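Local coordinates for glutathione S-transferase family protein (Populus trichocarpa, PDB 5F06) that binds glutathione and probably catalyses its transfer to electrophilic substrates, forming an S-substituted glutathione and releasing a halide anion, at residues S14-C19 with S71-K76; Y175-P180 with V184-P189. All coordinates share one frame; numbering follows the deposited sequence.

Contact 1: S14-C19 with S71-K76; sequences SRVLTC and SYIAEK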
# COMPACT_ATOMS: atom_id res chain seq x y z
N SER A 14 4.76 1.82 -16.11
CA SER A 14 4.58 3.25 -16.39
C SER A 14 4.63 4.08 -15.11
O SER A 14 5.07 5.23 -15.15
CB SER A 14 3.25 3.49 -17.10
OG SER A 14 3.28 3.00 -18.43
N ARG A 15 4.19 3.51 -14.00
CA ARG A 15 4.24 4.21 -12.72
C ARG A 15 5.69 4.56 -12.37
O ARG A 15 5.97 5.66 -11.89
CB ARG A 15 3.60 3.38 -11.61
CG ARG A 15 3.37 4.15 -10.33
CD ARG A 15 2.54 3.38 -9.31
NE ARG A 15 1.17 3.14 -9.77
CZ ARG A 15 0.68 1.96 -10.15
NH1 ARG A 15 1.43 0.86 -10.12
NH2 ARG A 15 -0.57 1.88 -10.56
N VAL A 16 6.60 3.63 -12.63
CA VAL A 16 8.02 3.88 -12.37
C VAL A 16 8.59 4.83 -13.42
O VAL A 16 9.32 5.78 -13.09
CB VAL A 16 8.83 2.57 -12.37
CG1 VAL A 16 10.31 2.85 -12.09
CG2 VAL A 16 8.28 1.60 -11.34
N LEU A 17 8.26 4.59 -14.69
CA LEU A 17 8.81 5.40 -15.77
C LEU A 17 8.56 6.89 -15.55
O LEU A 17 9.47 7.70 -15.73
CB LEU A 17 8.23 4.96 -17.11
CG LEU A 17 8.75 3.62 -17.65
CD1 LEU A 17 7.98 3.22 -18.88
CD2 LEU A 17 10.24 3.71 -17.96
N THR A 18 7.35 7.25 -15.16
CA THR A 18 7.04 8.66 -14.97
C THR A 18 7.84 9.22 -13.79
O THR A 18 8.29 10.37 -13.83
CB THR A 18 5.53 8.90 -14.76
OG1 THR A 18 5.27 10.31 -14.65
CG2 THR A 18 5.01 8.20 -13.52
N CYS A 19 8.03 8.41 -12.75
CA CYS A 19 8.85 8.82 -11.61
C CYS A 19 10.30 9.07 -12.04
O CYS A 19 10.90 10.08 -11.68
CB CYS A 19 8.81 7.77 -10.50
SG CYS A 19 9.83 8.19 -9.05
N SER A 71 9.41 4.93 -4.52
CA SER A 71 9.77 5.46 -3.22
C SER A 71 11.29 5.45 -3.04
O SER A 71 11.88 6.42 -2.55
CB SER A 71 9.09 4.65 -2.10
OG SER A 71 9.37 5.18 -0.82
N TYR A 72 11.92 4.36 -3.44
CA TYR A 72 13.37 4.25 -3.41
C TYR A 72 14.03 5.35 -4.24
O TYR A 72 14.89 6.08 -3.76
CB TYR A 72 13.81 2.88 -3.93
CG TYR A 72 15.30 2.74 -4.03
CD1 TYR A 72 16.09 2.73 -2.88
CD2 TYR A 72 15.93 2.61 -5.26
CE1 TYR A 72 17.45 2.60 -2.96
CE2 TYR A 72 17.30 2.47 -5.34
CZ TYR A 72 18.06 2.47 -4.19
OH TYR A 72 19.43 2.34 -4.25
N ILE A 73 13.60 5.46 -5.50
CA ILE A 73 14.14 6.46 -6.41
C ILE A 73 13.92 7.88 -5.87
O ILE A 73 14.83 8.70 -5.88
CB ILE A 73 13.48 6.32 -7.81
CG1 ILE A 73 13.94 5.01 -8.46
CG2 ILE A 73 13.83 7.49 -8.71
CD1 ILE A 73 13.15 4.63 -9.70
N ALA A 74 12.71 8.15 -5.40
CA ALA A 74 12.36 9.47 -4.88
C ALA A 74 13.21 9.84 -3.67
O ALA A 74 13.62 11.00 -3.52
CB ALA A 74 10.88 9.53 -4.53
N GLU A 75 13.49 8.87 -2.81
CA GLU A 75 14.28 9.11 -1.61
C GLU A 75 15.77 9.24 -1.94
O GLU A 75 16.45 10.13 -1.42
CB GLU A 75 14.06 7.99 -0.59
CG GLU A 75 14.98 8.02 0.62
CD GLU A 75 14.83 9.30 1.43
OE1 GLU A 75 15.85 9.79 1.95
OE2 GLU A 75 13.69 9.80 1.55
N LYS A 76 16.27 8.37 -2.80
CA LYS A 76 17.70 8.31 -3.08
C LYS A 76 18.20 9.54 -3.82
O LYS A 76 19.30 10.03 -3.55
CB LYS A 76 18.04 7.05 -3.88
CG LYS A 76 19.51 6.99 -4.30
CD LYS A 76 19.90 5.61 -4.77
CE LYS A 76 21.34 5.58 -5.25
NZ LYS A 76 21.84 4.18 -5.34
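Ile73 reaches from helix 66-76 to Val16 and Cys19 of helix 11-22, which lie one helical turn apart, and the contact is wholly apolar and buried. At the start of 71-76 the chain faces elsewhere: Ser71 points away from the first helix, and its OG is hydrogen-bonded to Lys97 NZ of the second subunit. Tyr72 packs on Leu61 and Leu63 of strand 61-64 and shares Glu58 with Lys76, the tyrosine hydroxyl through a hydrogen bond and Lys76 NZ through a salt bridge. At Ile73 the two branches divide the work. CG1 stands anti to the carbonyl carbon (chi1 -68°), and with chi2 at 168° the chain runs out extended, bringing CD1 to 4.1 Å from Val16 CG1; the two side chains cross at about a right angle. The other branch, CG2, lies 4.1 Å from Cys19 SG. The thiol is brought there by the first torsion of Cys19, which sets SG anti to its own N (chi1 179°). Ile73 is modelled in two conformers, so these contacts hold for one of them and are less certain for the other. The backbones come nearest at the next residue, Ala74, whose CA lies 7.6 Å from Cys19 CA. On the first helix, Arg15 bonds to Ser66, a glutathione-binding residue, and touches the bound glutathione itself. Helices 11-22 and 66-76 thus pack together on one face of the four-stranded mixed sheet, as the first and last helices of the thioredoxin-like domain do in glutathione transferases.

Contact 2: Y175-P180 with V184-P189; sequences YLMKTP and VVNERP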
# COMPACT_ATOMS: atom_id res chain seq x y z
N TYR A 175 -5.76 4.68 -18.27
CA TYR A 175 -6.51 3.66 -18.99
C TYR A 175 -8.01 3.74 -18.70
O TYR A 175 -8.82 3.50 -19.59
CB TYR A 175 -5.98 2.27 -18.64
CG TYR A 175 -4.74 1.86 -19.42
CD1 TYR A 175 -4.52 2.31 -20.72
CD2 TYR A 175 -3.80 1.00 -18.86
CE1 TYR A 175 -3.40 1.93 -21.43
CE2 TYR A 175 -2.67 0.61 -19.58
CZ TYR A 175 -2.49 1.08 -20.86
OH TYR A 175 -1.38 0.70 -21.58
N LEU A 176 -8.37 4.09 -17.46
CA LEU A 176 -9.77 4.29 -17.12
C LEU A 176 -10.41 5.33 -18.04
O LEU A 176 -11.54 5.18 -18.49
CB LEU A 176 -9.91 4.73 -15.66
CG LEU A 176 -11.33 5.03 -15.15
CD1 LEU A 176 -11.93 3.82 -14.46
CD2 LEU A 176 -11.34 6.23 -14.23
N MET A 177 -9.66 6.39 -18.34
CA MET A 177 -10.20 7.50 -19.12
C MET A 177 -10.44 7.11 -20.58
O MET A 177 -11.06 7.86 -21.33
CB MET A 177 -9.27 8.71 -19.04
CG MET A 177 -9.18 9.31 -17.64
SD MET A 177 -10.78 9.75 -16.93
CE MET A 177 -11.20 11.17 -17.92
N LYS A 178 -9.95 5.94 -20.97
CA LYS A 178 -10.20 5.41 -22.31
C LYS A 178 -11.51 4.64 -22.37
O LYS A 178 -11.99 4.30 -23.46
CB LYS A 178 -9.05 4.50 -22.76
CG LYS A 178 -7.70 5.18 -22.83
CD LYS A 178 -6.63 4.21 -23.31
CE LYS A 178 -5.30 4.89 -23.52
NZ LYS A 178 -5.33 5.85 -24.66
N THR A 179 -12.09 4.36 -21.21
CA THR A 179 -13.30 3.54 -21.10
C THR A 179 -14.52 4.39 -20.75
O THR A 179 -14.38 5.58 -20.43
CB THR A 179 -13.14 2.43 -20.03
OG1 THR A 179 -13.32 2.99 -18.72
CG2 THR A 179 -11.77 1.76 -20.12
N PRO A 180 -15.72 3.80 -20.81
CA PRO A 180 -16.92 4.54 -20.39
C PRO A 180 -16.86 4.97 -18.92
O PRO A 180 -17.52 5.93 -18.54
CB PRO A 180 -18.05 3.54 -20.62
CG PRO A 180 -17.54 2.62 -21.66
CD PRO A 180 -16.07 2.49 -21.39
N VAL A 184 -16.73 8.84 -14.11
CA VAL A 184 -16.59 9.11 -12.68
C VAL A 184 -15.61 10.26 -12.45
O VAL A 184 -15.75 11.01 -11.49
CB VAL A 184 -16.13 7.87 -11.88
CG1 VAL A 184 -17.13 6.75 -12.02
CG2 VAL A 184 -14.74 7.42 -12.29
N VAL A 185 -14.63 10.39 -13.34
CA VAL A 185 -13.69 11.50 -13.29
C VAL A 185 -14.31 12.76 -13.90
O VAL A 185 -14.26 13.84 -13.30
CB VAL A 185 -12.37 11.15 -14.02
CG1 VAL A 185 -11.47 12.38 -14.20
CG2 VAL A 185 -11.63 10.07 -13.26
N ASN A 186 -14.90 12.62 -15.08
CA ASN A 186 -15.40 13.77 -15.81
C ASN A 186 -16.57 14.49 -15.14
O ASN A 186 -16.79 15.67 -15.38
CB ASN A 186 -15.81 13.35 -17.22
CG ASN A 186 -14.62 13.16 -18.14
OD1 ASN A 186 -13.57 13.78 -17.95
ND2 ASN A 186 -14.77 12.30 -19.13
N GLU A 187 -17.31 13.78 -14.29
CA GLU A 187 -18.50 14.36 -13.66
C GLU A 187 -18.21 15.04 -12.32
O GLU A 187 -19.12 15.60 -11.69
CB GLU A 187 -19.56 13.27 -13.46
CG GLU A 187 -20.29 12.91 -14.74
CD GLU A 187 -21.30 11.81 -14.54
OE1 GLU A 187 -21.52 11.39 -13.39
OE2 GLU A 187 -21.89 11.37 -15.56
N ARG A 188 -16.95 15.00 -11.90
CA ARG A 188 -16.50 15.68 -10.68
C ARG A 188 -15.49 16.77 -11.06
O ARG A 188 -14.34 16.46 -11.38
CB ARG A 188 -15.88 14.67 -9.71
CG ARG A 188 -16.90 13.70 -9.14
CD ARG A 188 -16.27 12.48 -8.51
NE ARG A 188 -17.26 11.65 -7.85
CZ ARG A 188 -18.06 10.78 -8.47
NH1 ARG A 188 -17.99 10.61 -9.79
NH2 ARG A 188 -18.93 10.07 -7.77
N PRO A 189 -15.92 18.05 -11.03
CA PRO A 189 -15.12 19.11 -11.67
C PRO A 189 -13.69 19.24 -11.14
O PRO A 189 -12.78 19.40 -11.95
CB PRO A 189 -15.92 20.38 -11.38
CG PRO A 189 -16.86 20.04 -10.28
CD PRO A 189 -17.16 18.58 -10.45
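Leu176 O is held by two donors from one residue: Thr179 OG1 at 2.8 Å and Thr179 N at 2.9 Å. The hydroxyl comes in the carbonyl plane, on a lone pair, with an angle of 135° at the carbonyl oxygen, and together the two bonds fasten the type I turn Leu176-Thr179. The side chain of Leu176 points across to 184-189, where CD2 rests against two valine methyls, Val185 CG2 at 4.0 Å and Val184 CG2 slightly farther off, meeting the latter side chain at about a right angle. In the all-helical C-terminal domain of this Phi-class transferase, the chain thus turns back so that the short helix 183-186 lies against the end of helix 170-176, with Ile114 of helix 90-120 and Val137 of helix 130-153 packed alongside. Met177 contributes the larger patch. Its chain is bent at both chi2 (-54°) and chi3 (-72°), which swings the thioether over Val185, SD lying 3.6 Å from Val185 CB, and carries CE to 3.5 Å from Asn186 OD1. An alanine in place of Met177 would lack SD and CE and is likely to open a gap over Val185 and beside Trp195 of helix 189-198. On the far side of the second segment, Arg188 NH1 bonds back to Val184 O at 2.8 Å, the oxygen tilted from the guanidinium plane, while NE forms a salt bridge with Asp145.

How the contacts relate
From the N terminus, contact 1 comes first: 14-19 meets 71-76 after 51 intervening residues, which carry strands 28-31, 55-58 and 61-64 and helix 42-45, so it closes most of the N-terminal domain on itself. The chain then runs through helices 90-120 and 130-153 before contact 2 closes a far shorter loop, only three residues between 175-180 and 184-189. The two are in series, neither nested nor crossed, with centres 25 Å apart on opposite sides of the chain's centre. The domains are nonetheless joined between them: Arg15 bonds to His168 O, Thr18 packs on Leu170, and Tyr175 OH bonds to Met9 O.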